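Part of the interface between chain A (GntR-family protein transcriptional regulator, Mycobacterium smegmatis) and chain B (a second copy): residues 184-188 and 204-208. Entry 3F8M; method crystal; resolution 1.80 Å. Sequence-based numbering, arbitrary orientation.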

# COMPACT_ATOMS: atom_id res chain seq x y z
N THR A 184 -7.41 4.89 -0.96
CA THR A 184 -7.36 3.60 -1.63
C THR A 184 -5.96 3.44 -2.18
O THR A 184 -5.33 4.40 -2.67
CB THR A 184 -8.39 3.45 -2.76
OG1 THR A 184 -8.11 4.39 -3.79
CG2 THR A 184 -9.81 3.64 -2.26
N ILE A 185 -5.43 2.23 -2.10
CA ILE A 185 -4.10 1.97 -2.59
C ILE A 185 -4.23 0.83 -3.56
O ILE A 185 -4.79 -0.24 -3.18
CB ILE A 185 -3.15 1.50 -1.46
CG1 ILE A 185 -3.04 2.58 -0.37
CG2 ILE A 185 -1.82 1.17 -2.09
CD1 ILE A 185 -2.42 2.12 1.00
N ASP A 186 -3.72 1.02 -4.76
CA ASP A 186 -3.74 0.03 -5.81
C ASP A 186 -2.36 -0.08 -6.41
O ASP A 186 -1.53 0.81 -6.19
CB ASP A 186 -4.76 0.43 -6.91
CG ASP A 186 -6.20 0.22 -6.47
OD1 ASP A 186 -6.61 -0.97 -6.41
OD2 ASP A 186 -6.92 1.22 -6.17
N THR A 187 -2.10 -1.15 -7.18
CA THR A 187 -0.94 -1.14 -8.04
C THR A 187 -1.32 -0.58 -9.39
O THR A 187 -2.52 -0.56 -9.72
CB THR A 187 -0.32 -2.57 -8.24
OG1 THR A 187 -1.28 -3.39 -8.91
CG2 THR A 187 0.02 -3.16 -6.88
N ALA A 188 -0.33 -0.14 -10.16
CA ALA A 188 -0.55 0.41 -11.51
C ALA A 188 0.68 0.36 -12.37
O ALA A 188 1.78 0.11 -11.86
CB ALA A 188 -1.08 1.87 -11.42
N THR B 204 3.78 -10.07 -13.29
CA THR B 204 2.57 -9.68 -12.57
C THR B 204 2.88 -8.75 -11.40
O THR B 204 3.61 -9.14 -10.50
CB THR B 204 1.81 -10.92 -12.02
OG1 THR B 204 1.60 -11.89 -13.06
CG2 THR B 204 0.49 -10.51 -11.38
N PRO B 205 2.31 -7.53 -11.38
CA PRO B 205 2.52 -6.60 -10.25
C PRO B 205 1.85 -7.13 -8.98
O PRO B 205 0.69 -7.58 -9.07
CB PRO B 205 1.82 -5.32 -10.71
CG PRO B 205 1.61 -5.52 -12.22
CD PRO B 205 1.44 -6.95 -12.43
N MET B 206 2.60 -7.12 -7.85
CA MET B 206 2.11 -7.58 -6.53
C MET B 206 2.25 -6.51 -5.47
O MET B 206 3.12 -5.63 -5.59
CB MET B 206 2.97 -8.76 -6.02
CG MET B 206 3.33 -9.85 -6.99
SD MET B 206 1.96 -10.81 -7.65
CE MET B 206 1.37 -11.65 -6.25
N PHE B 207 1.41 -6.59 -4.44
CA PHE B 207 1.63 -5.92 -3.17
C PHE B 207 2.44 -6.93 -2.35
O PHE B 207 2.12 -8.12 -2.35
CB PHE B 207 0.34 -5.70 -2.42
CG PHE B 207 -0.49 -4.56 -2.92
CD1 PHE B 207 -0.10 -3.24 -2.67
CD2 PHE B 207 -1.66 -4.80 -3.63
CE1 PHE B 207 -0.87 -2.16 -3.12
CE2 PHE B 207 -2.45 -3.71 -4.08
CZ PHE B 207 -2.04 -2.41 -3.82
N LEU B 208 3.48 -6.44 -1.69
CA LEU B 208 4.15 -7.18 -0.59
C LEU B 208 3.90 -6.45 0.72
O LEU B 208 4.40 -5.32 0.94
CB LEU B 208 5.62 -7.28 -0.91
CG LEU B 208 6.54 -7.91 0.13
CD1 LEU B 208 5.97 -9.29 0.43
CD2 LEU B 208 7.97 -7.97 -0.46

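No hydrogen bond crosses between these two stretches. Strand 184-188 of chain A and strand 206-208 of chain B run at 127° between their N-to-C directions, nearer antiparallel than parallel but well short of it, and their axes come no closer than 7.8 Å. At that spacing the two backbones cannot pair as neighbours in one sheet, so side chains must fill the gap. The CA atoms of T187(A) and P205(B), 6.8 Å apart, are the nearest CA pair across the stretches. The buried surface is modest, 236 Å² summed over both sides, and most of it belongs to F207(B), T187(A) and P205(B).

F207(B) gives up the most area. Its CA-to-CB bond points sideways relative to chain A, yet with chi1 at -77° (m) the ring is carried across the gap until its tip lies against the opposing strand. F207(B) CZ sits 3.6 Å from the carbonyl O of I185(A), 3.5 Å from the C atom of D186(A) and 3.6 Å from the N atom of T187(A). One aromatic tip therefore touches three consecutive residues through their main-chain atoms. These are van der Waals contacts with main-chain atoms. D186(A) takes part in this way only: its CB points away from chain B, its carboxylate OD1 is hydrogen-bonded elsewhere in the structure, and what it offers the phenyl ring is backbone.

T187(A) covers nearly as much surface, 72 Å² against 79 Å² for F207(B). Its CA-to-CB bond points toward chain B, and the chi1 of 63° (p) accompanies a methyl placed over one face of the F207(B) ring. T187(A) CG2 lies 3.8 Å from the F207(B) ring centroid and just 12° off the ring normal, so the methyl stands almost directly above the centre. This is a CH-pi contact, in which weakly polarised C-H bonds meet the electron-rich face of the ring. The same residue reaches P205(B), where T187(A) OG1 approaches P205(B) CB at 4.1 Å. That is a packing contact, since a proline CB offers the hydroxyl no hydrogen-bonding partner. The threonine thus uses its methyl on the aromatic ring and its hydroxyl oxygen against the proline.

P205(B) precedes the strand, and its CB also points toward chain A. Having no amide hydrogen, it could not donate a main-chain hydrogen bond here, and it serves as a compact apolar surface beside the threonine.

I185(A) adds a smaller apolar contact, its CG2 standing 3.6 Å from CE1 of F207(B). Its CB points toward chain B although the end of the side chain leads away, leaving the gamma methyl near the ring.

For a designer, the lesson is economical. Alternation along the chain A strand turns I185(A) and T187(A) toward the partner and D186(A) away, and one long aromatic side chain spans the space that the separated backbones leave open.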